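Hypothetical protein PA1835 (PDB 1YOC) is of unknown function but adopts a HotDog fold related to the PaaI-type thioesterases, and may therefore act on acyl thioesters. Local coordinates at residues Gly42-Phe48 and Val105-Gly111; Ala63-Cys67 and Met93-Tyr97. All coordinates share one frame. Residue numbers count along the deposited sequence, not the author numbering.

Interaction 1. Residues Gly42-Phe48 and Val105-Gly111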
ATOM      1  N   GLY B  42      14.204 -17.856  -2.934  1.00 12.73           N
ATOM      2  CA  GLY B  42      13.738 -17.796  -4.313  1.00 13.74           C
ATOM      3  C   GLY B  42      12.237 -17.897  -4.588  1.00 13.32           C
ATOM      4  O   GLY B  42      11.826 -17.775  -5.750  1.00 13.31           O
ATOM      5  N   TYR B  43      11.403 -18.120  -3.573  1.00 12.55           N
ATOM      6  CA  TYR B  43       9.949 -18.223  -3.847  1.00 12.87           C
ATOM      7  C   TYR B  43       9.045 -17.937  -2.645  1.00 11.86           C
ATOM      8  O   TYR B  43       9.277 -18.463  -1.567  1.00 14.73           O
ATOM      9  CB  TYR B  43       9.618 -19.654  -4.354  1.00 13.21           C
ATOM     10  CG  TYR B  43       8.167 -19.816  -4.786  1.00 13.65           C
ATOM     11  CD1 TYR B  43       7.750 -19.383  -6.046  1.00 13.51           C
ATOM     12  CD2 TYR B  43       7.195 -20.332  -3.902  1.00 15.67           C
ATOM     13  CE1 TYR B  43       6.385 -19.454  -6.433  1.00 13.33           C
ATOM     14  CE2 TYR B  43       5.805 -20.397  -4.271  1.00 16.00           C
ATOM     15  CZ  TYR B  43       5.428 -19.951  -5.540  1.00 15.54           C
ATOM     16  OH  TYR B  43       4.095 -19.986  -5.915  1.00 18.01           O
ATOM     17  N   ALA B  44       8.018 -17.106  -2.807  1.00 11.46           N
ATOM     18  CA  ALA B  44       7.084 -16.891  -1.701  1.00 11.16           C
ATOM     19  C   ALA B  44       5.684 -16.810  -2.279  1.00 11.50           C
ATOM     20  O   ALA B  44       5.456 -16.264  -3.381  1.00 11.05           O
ATOM     21  CB  ALA B  44       7.404 -15.604  -0.931  1.00 12.14           C
ATOM     22  N   GLU B  45       4.747 -17.388  -1.548  1.00 10.14           N
ATOM     23  CA  GLU B  45       3.362 -17.349  -1.962  1.00 12.32           C
ATOM     24  C   GLU B  45       2.511 -17.127  -0.730  1.00 11.08           C
ATOM     25  O   GLU B  45       2.616 -17.868   0.260  1.00 11.68           O
ATOM     26  CB  GLU B  45       2.977 -18.658  -2.673  1.00 12.92           C
ATOM     27  CG  GLU B  45       1.543 -18.687  -3.194  1.00 14.60           C
ATOM     28  CD  GLU B  45       1.220 -20.026  -3.889  1.00 20.57           C
ATOM     29  OE1 GLU B  45       2.157 -20.712  -4.356  1.00 20.81           O
ATOM     30  OE2 GLU B  45       0.034 -20.389  -3.982  1.00 23.10           O
ATOM     31  N   VAL B  46       1.690 -16.082  -0.793  1.00 11.85           N
ATOM     32  CA  VAL B  46       0.833 -15.719   0.345  1.00 12.49           C
ATOM     33  C   VAL B  46      -0.621 -15.614  -0.100  1.00 13.84           C
ATOM     34  O   VAL B  46      -0.929 -15.377  -1.292  1.00 14.93           O
ATOM     35  CB  VAL B  46       1.223 -14.321   0.974  1.00 15.55           C
ATOM     36  CG1 VAL B  46       2.715 -14.269   1.347  1.00 13.08           C
ATOM     37  CG2 VAL B  46       0.906 -13.242   0.037  1.00 18.91           C
ATOM     38  N   THR B  47      -1.522 -15.793   0.850  1.00 12.49           N
ATOM     39  CA  THR B  47      -2.935 -15.655   0.520  1.00 13.94           C
ATOM     40  C   THR B  47      -3.555 -14.760   1.592  1.00 13.04           C
ATOM     41  O   THR B  47      -2.998 -14.643   2.666  1.00 12.00           O
ATOM     42  CB  THR B  47      -3.694 -17.016   0.600  1.00 14.64           C
ATOM     43  OG1 THR B  47      -3.529 -17.580   1.917  1.00 13.61           O
ATOM     44  CG2 THR B  47      -3.143 -18.019  -0.423  1.00 15.13           C
ATOM     45  N   PHE B  48      -4.648 -14.063   1.277  1.00 12.38           N
ATOM     46  CA  PHE B  48      -5.359 -13.356   2.341  1.00 11.00           C
ATOM     47  C   PHE B  48      -6.847 -13.374   1.938  1.00 13.02           C
ATOM     48  O   PHE B  48      -7.198 -13.361   0.746  1.00 11.87           O
ATOM     49  CB  PHE B  48      -4.806 -11.942   2.650  1.00 11.10           C
ATOM     50  CG  PHE B  48      -5.089 -10.896   1.595  1.00 11.53           C
ATOM     51  CD1 PHE B  48      -6.232 -10.112   1.667  1.00 12.39           C
ATOM     52  CD2 PHE B  48      -4.134 -10.636   0.589  1.00 10.61           C
ATOM     53  CE1 PHE B  48      -6.440  -9.030   0.743  1.00 11.86           C
ATOM     54  CE2 PHE B  48      -4.310  -9.582  -0.331  1.00 10.12           C
ATOM     55  CZ  PHE B  48      -5.447  -8.778  -0.260  1.00 10.38           C
ATOM     56  N   VAL B 105      -7.470 -13.546  -2.273  1.00 12.77           N
ATOM     57  CA  VAL B 105      -6.268 -13.269  -3.050  1.00 12.96           C
ATOM     58  C   VAL B 105      -5.080 -14.188  -2.784  1.00 13.00           C
ATOM     59  O   VAL B 105      -4.860 -14.626  -1.646  1.00 11.36           O
ATOM     60  CB  VAL B 105      -5.822 -11.792  -2.759  1.00 13.06           C
ATOM     61  CG1 VAL B 105      -4.648 -11.423  -3.631  1.00 11.78           C
ATOM     62  CG2 VAL B 105      -6.990 -10.832  -3.076  1.00 11.30           C
ATOM     63  N   ARG B 106      -4.345 -14.500  -3.851  1.00 13.30           N
ATOM     64  CA  ARG B 106      -3.127 -15.316  -3.772  1.00 14.58           C
ATOM     65  C   ARG B 106      -2.037 -14.447  -4.444  1.00 13.94           C
ATOM     66  O   ARG B 106      -2.208 -14.008  -5.576  1.00 15.73           O
ATOM     67  CB  ARG B 106      -3.321 -16.624  -4.567  1.00 14.71           C
ATOM     68  CG  ARG B 106      -2.161 -17.660  -4.521  1.00 19.61           C
ATOM     69  CD  ARG B 106      -2.566 -18.994  -5.300  1.00 21.41           C
ATOM     70  NE  ARG B 106      -2.090 -19.017  -6.707  1.00 30.95           N
ATOM     71  CZ  ARG B 106      -2.871 -18.856  -7.783  1.00 32.42           C
ATOM     72  NH1 ARG B 106      -4.177 -18.657  -7.638  1.00 33.84           N
ATOM     73  NH2 ARG B 106      -2.358 -18.894  -9.014  1.00 32.19           N
ATOM     74  N   ALA B 107      -0.938 -14.179  -3.744  1.00 11.64           N
ATOM     75  CA  ALA B 107       0.116 -13.370  -4.334  1.00 12.37           C
ATOM     76  C   ALA B 107       1.357 -14.220  -4.451  1.00 13.23           C
ATOM     77  O   ALA B 107       1.758 -14.877  -3.495  1.00 14.00           O
ATOM     78  CB  ALA B 107       0.377 -12.112  -3.448  1.00 12.20           C
ATOM     79  N   VAL B 108       1.985 -14.186  -5.625  1.00 10.56           N
ATOM     80  CA  VAL B 108       3.156 -14.995  -5.881  1.00 11.97           C
ATOM     81  C   VAL B 108       4.363 -14.140  -6.206  1.00 11.50           C
ATOM     82  O   VAL B 108       4.300 -13.260  -7.074  1.00 12.38           O
ATOM     83  CB  VAL B 108       2.878 -15.955  -7.083  1.00 12.91           C
ATOM     84  CG1 VAL B 108       4.151 -16.744  -7.422  1.00 15.07           C
ATOM     85  CG2 VAL B 108       1.675 -16.898  -6.767  1.00 14.55           C
ATOM     86  N   ALA B 109       5.470 -14.394  -5.503  1.00 10.96           N
ATOM     87  CA  ALA B 109       6.711 -13.666  -5.742  1.00 11.62           C
ATOM     88  C   ALA B 109       7.694 -14.724  -6.243  1.00 11.99           C
ATOM     89  O   ALA B 109       8.199 -15.555  -5.472  1.00 11.16           O
ATOM     90  CB  ALA B 109       7.231 -12.979  -4.384  1.00 11.68           C
ATOM     91  N   ASP B 110       7.934 -14.716  -7.553  1.00 12.74           N
ATOM     92  CA  ASP B 110       8.843 -15.701  -8.185  1.00 12.30           C
ATOM     93  C   ASP B 110      10.252 -15.126  -8.219  1.00 12.55           C
ATOM     94  O   ASP B 110      10.522 -14.229  -9.019  1.00 14.17           O
ATOM     95  CB  ASP B 110       8.319 -15.941  -9.616  1.00 12.63           C
ATOM     96  CG  ASP B 110       9.206 -16.872 -10.441  1.00 13.92           C
ATOM     97  OD1 ASP B 110      10.279 -17.287  -9.962  1.00 11.28           O
ATOM     98  OD2 ASP B 110       8.783 -17.193 -11.571  1.00 14.95           O
ATOM     99  N   GLY B 111      11.147 -15.632  -7.363  1.00 11.90           N
ATOM    100  CA  GLY B 111      12.514 -15.124  -7.304  1.00 10.93           C
ATOM    101  C   GLY B 111      13.514 -16.016  -8.032  1.00 12.54           C
ATOM    102  O   GLY B 111      14.712 -15.881  -7.814  1.00 14.38           O
TER

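Interaction 2. Residues Ala63-Cys67 and Met93-Tyr97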
ATOM      1  N   ALA B  63      -6.933  -1.818  -3.398  1.00  9.07           N
ATOM      2  CA  ALA B  63      -5.639  -1.758  -4.098  1.00 10.27           C
ATOM      3  C   ALA B  63      -4.454  -1.827  -3.126  1.00  8.01           C
ATOM      4  O   ALA B  63      -3.427  -2.498  -3.414  1.00  9.36           O
ATOM      5  CB  ALA B  63      -5.544  -0.425  -4.907  1.00 10.73           C
ATOM      6  N   ILE B  64      -4.569  -1.132  -2.000  1.00  8.56           N
ATOM      7  CA  ILE B  64      -3.443  -1.088  -1.070  1.00  9.15           C
ATOM      8  C   ILE B  64      -3.337  -2.375  -0.245  1.00  8.90           C
ATOM      9  O   ILE B  64      -2.252  -2.703   0.235  1.00  8.90           O
ATOM     10  CB  ILE B  64      -3.479   0.230  -0.232  1.00  7.32           C
ATOM     11  CG1 ILE B  64      -3.566   1.436  -1.207  1.00  8.41           C
ATOM     12  CG2 ILE B  64      -2.185   0.380   0.618  1.00  8.58           C
ATOM     13  CD1 ILE B  64      -2.302   1.552  -2.207  1.00  9.37           C
ATOM     14  N   ALA B  65      -4.462  -3.092  -0.072  1.00  7.56           N
ATOM     15  CA  ALA B  65      -4.397  -4.395   0.631  1.00  7.37           C
ATOM     16  C   ALA B  65      -3.584  -5.369  -0.278  1.00  7.98           C
ATOM     17  O   ALA B  65      -2.807  -6.220   0.201  1.00  8.83           O
ATOM     18  CB  ALA B  65      -5.824  -4.943   0.864  1.00  6.98           C
ATOM     19  N   LEU B  66      -3.757  -5.238  -1.589  1.00  7.72           N
ATOM     20  CA  LEU B  66      -3.015  -6.057  -2.540  1.00  8.55           C
ATOM     21  C   LEU B  66      -1.531  -5.672  -2.436  1.00  7.89           C
ATOM     22  O   LEU B  66      -0.636  -6.540  -2.514  1.00  9.53           O
ATOM     23  CB  LEU B  66      -3.533  -5.817  -3.987  1.00  9.70           C
ATOM     24  CG  LEU B  66      -5.027  -6.117  -4.201  1.00 11.86           C
ATOM     25  CD1 LEU B  66      -5.465  -5.581  -5.572  1.00 11.21           C
ATOM     26  CD2 LEU B  66      -5.283  -7.607  -4.082  1.00 11.05           C
ATOM     27  N   CYS B  67      -1.247  -4.381  -2.315  1.00  9.13           N
ATOM     28  CA  CYS B  67       0.158  -3.949  -2.189  1.00  8.81           C
ATOM     29  C   CYS B  67       0.742  -4.551  -0.921  1.00  9.19           C
ATOM     30  O   CYS B  67       1.920  -4.944  -0.900  1.00  9.03           O
ATOM     31  CB  CYS B  67       0.290  -2.420  -2.097  1.00  8.98           C
ATOM     32  SG  CYS B  67      -0.075  -1.548  -3.621  1.00 10.80           S
ATOM     33  N   MET B  93       8.646   0.894  -5.387  1.00 10.59           N
ATOM     34  CA  MET B  93       7.676  -0.117  -5.817  1.00 10.48           C
ATOM     35  C   MET B  93       6.812   0.470  -6.919  1.00 10.26           C
ATOM     36  O   MET B  93       6.435   1.648  -6.860  1.00 10.40           O
ATOM     37  CB  MET B  93       6.758  -0.567  -4.663  1.00 10.77           C
ATOM     38  CG  MET B  93       5.591  -1.462  -5.168  1.00 10.79           C
ATOM     39  SD  MET B  93       4.516  -2.048  -3.820  1.00 11.95           S
ATOM     40  CE  MET B  93       3.728  -0.499  -3.329  1.00 11.79           C
ATOM     41  N   THR B  94       6.588  -0.310  -7.963  1.00  9.29           N
ATOM     42  CA  THR B  94       5.668   0.115  -9.018  1.00 10.25           C
ATOM     43  C   THR B  94       4.620  -0.972  -9.125  1.00  9.27           C
ATOM     44  O   THR B  94       4.935  -2.160  -9.169  1.00 10.73           O
ATOM     45  CB  THR B  94       6.347   0.317 -10.405  1.00  9.85           C
ATOM     46  OG1 THR B  94       7.248   1.432 -10.301  1.00 13.96           O
ATOM     47  CG2 THR B  94       5.263   0.646 -11.506  1.00 11.69           C
ATOM     48  N   VAL B  95       3.358  -0.571  -9.156  1.00 10.60           N
ATOM     49  CA  VAL B  95       2.278  -1.543  -9.280  1.00  9.62           C
ATOM     50  C   VAL B  95       1.308  -1.122 -10.426  1.00 10.43           C
ATOM     51  O   VAL B  95       1.228   0.055 -10.804  1.00  9.35           O
ATOM     52  CB  VAL B  95       1.424  -1.643  -7.981  1.00  9.59           C
ATOM     53  CG1 VAL B  95       2.322  -1.941  -6.774  1.00  9.55           C
ATOM     54  CG2 VAL B  95       0.658  -0.277  -7.720  1.00 11.25           C
ATOM     55  N   GLU B  96       0.593  -2.113 -10.969  1.00  9.96           N
ATOM     56  CA  GLU B  96      -0.458  -1.873 -11.972  1.00 12.64           C
ATOM     57  C   GLU B  96      -1.692  -2.659 -11.555  1.00 12.14           C
ATOM     58  O   GLU B  96      -1.606  -3.836 -11.133  1.00 11.40           O
ATOM     59  CB  GLU B  96      -0.006  -2.326 -13.373  1.00 14.70           C
ATOM     60  CG  GLU B  96       1.003  -1.304 -13.958  1.00 22.31           C
ATOM     61  CD  GLU B  96       1.521  -1.750 -15.301  1.00 25.30           C
ATOM     62  OE1 GLU B  96       2.466  -2.551 -15.344  1.00 28.07           O
ATOM     63  OE2 GLU B  96       0.946  -1.315 -16.307  1.00 30.21           O
ATOM     64  N   TYR B  97      -2.840  -2.003 -11.661  1.00 12.26           N
ATOM     65  CA  TYR B  97      -4.096  -2.606 -11.268  1.00 12.63           C
ATOM     66  C   TYR B  97      -4.732  -3.179 -12.514  1.00 13.80           C
ATOM     67  O   TYR B  97      -5.199  -2.440 -13.379  1.00 14.53           O
ATOM     68  CB  TYR B  97      -4.974  -1.539 -10.613  1.00 12.15           C
ATOM     69  CG  TYR B  97      -4.249  -0.911  -9.440  1.00 12.25           C
ATOM     70  CD1 TYR B  97      -3.819  -1.701  -8.366  1.00 13.21           C
ATOM     71  CD2 TYR B  97      -4.002   0.479  -9.387  1.00 10.41           C
ATOM     72  CE1 TYR B  97      -3.158  -1.131  -7.251  1.00 10.99           C
ATOM     73  CE2 TYR B  97      -3.338   1.052  -8.270  1.00 12.00           C
ATOM     74  CZ  TYR B  97      -2.935   0.241  -7.219  1.00 11.83           C
ATOM     75  OH  TYR B  97      -2.305   0.789  -6.112  1.00 13.82           O
TER

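Interaction 1. Residues Gly42-Phe48 and Val105-Gly111
Two strands far apart in sequence, meeting side by side, show how an antiparallel pair gives each of its faces a different character. Backbone bonding sets the register. Strands 43-48 and 105-110 run at 165° to each other, their axes 4.6 Å apart at the closest, and three residue pairs exchange two hydrogen bonds each. In the central pair Val46 N reaches Ala107 O at 3.0 Å and Ala107 N reaches Val46 O at 2.7 Å; Ala44 with Ala109 and Phe48 with Val105 repeat the pattern. A further bond runs from Gly111 N to Gly42 O (2.8 Å), and the positive phi of Gly42 (81°) suits a residue without a CB.

The face of Tyr43, Glu45, Thr47, Arg106, Val108 and Asp110 is mostly polar. Tyr43 OH donates to Glu45 OE1 (2.6 Å), while Tyr43 CE1 packs 3.6 Å from Val108 CG1. Glu45 OE2 forms a long salt bridge with Arg106 NE (3.7 Å), but the main partner of Arg106 is Asp132.

Apolar packing rules the other face, where Val46 CG2 lies 3.7 Å from Ala107 CB and Val105 CB makes a CH-pi contact over the Phe48 ring, 4.0 Å from its centroid. Helix 63-81 packs here, Ala73 and Met77 on Ala109, Ala69 on Phe48. A curved antiparallel sheet laid against a long central helix is the hallmark of the HotDog fold.

Interaction 2. Residues Ala63-Cys67 and Met93-Tyr97
In a HotDog fold the sheet is the bun and the long helix the sausage, and this contact is where the first turn of helix 63-81 meets the end of strand 86-97. The short segments cross at 133° with their axes 10.2 Å apart, so side chains must bridge the gap, and they do so by apolar packing.

Met93 comes first: its side chain runs out with chi1 and chi2 in t, then bends at chi3 (p) and brings CE to 4.0 Å from Cys67 SG. Thr94 points to the other side of the strand, where its OG1 hydrogen-bonds Thr94 OG1 of the second subunit. Val95 turns back toward the helix, and its CG1 also lies 4.0 Å from Cys67 SG, so that the one sulfur packs against both residues; Val95 also packs on Phe136 and Ala138 of strand 133-146. Glu96, again on the outer side, forms a salt bridge with Arg137. Residues 93-96 also pair antiparallel with a strand of the second subunit, so the sheet continues through the dimer interface, and the helix turn approaches that subunit too, with Ile64 packing on its Asn68.

Tyr97 closes the segment. Its CA-to-CB bond points sideways, yet the m rotamer at chi1 carries the ring over to the helix start. There Tyr97 OH stands 4.0 Å from Ile64 CD1, and Tyr97 CE1 approaches Ala63 CB to 3.4 Å.

How the interactions relate
Interaction 2 is nested within the chain loop that interaction 1 closes: strand 43-48 leads on to helix 63-81, and strand 86-97 is followed by strand 105-110. The centres of the contacts lie about 14 Å apart, and both reach the same antiparallel sheet, interaction 1 between two inner strands and interaction 2 where the helix meets strand 86-97, outermost within the chain and extended by the second subunit. Helix 63-81 joins them physically: Phe48 CZ lies 3.7 Å from Ala65 O, and Val105 CG2 3.8 Å from Leu66 CD2. The general principle is that one helix, packed on the sheet, can touch both its inner strands and the edge strand that pairs across the dimer.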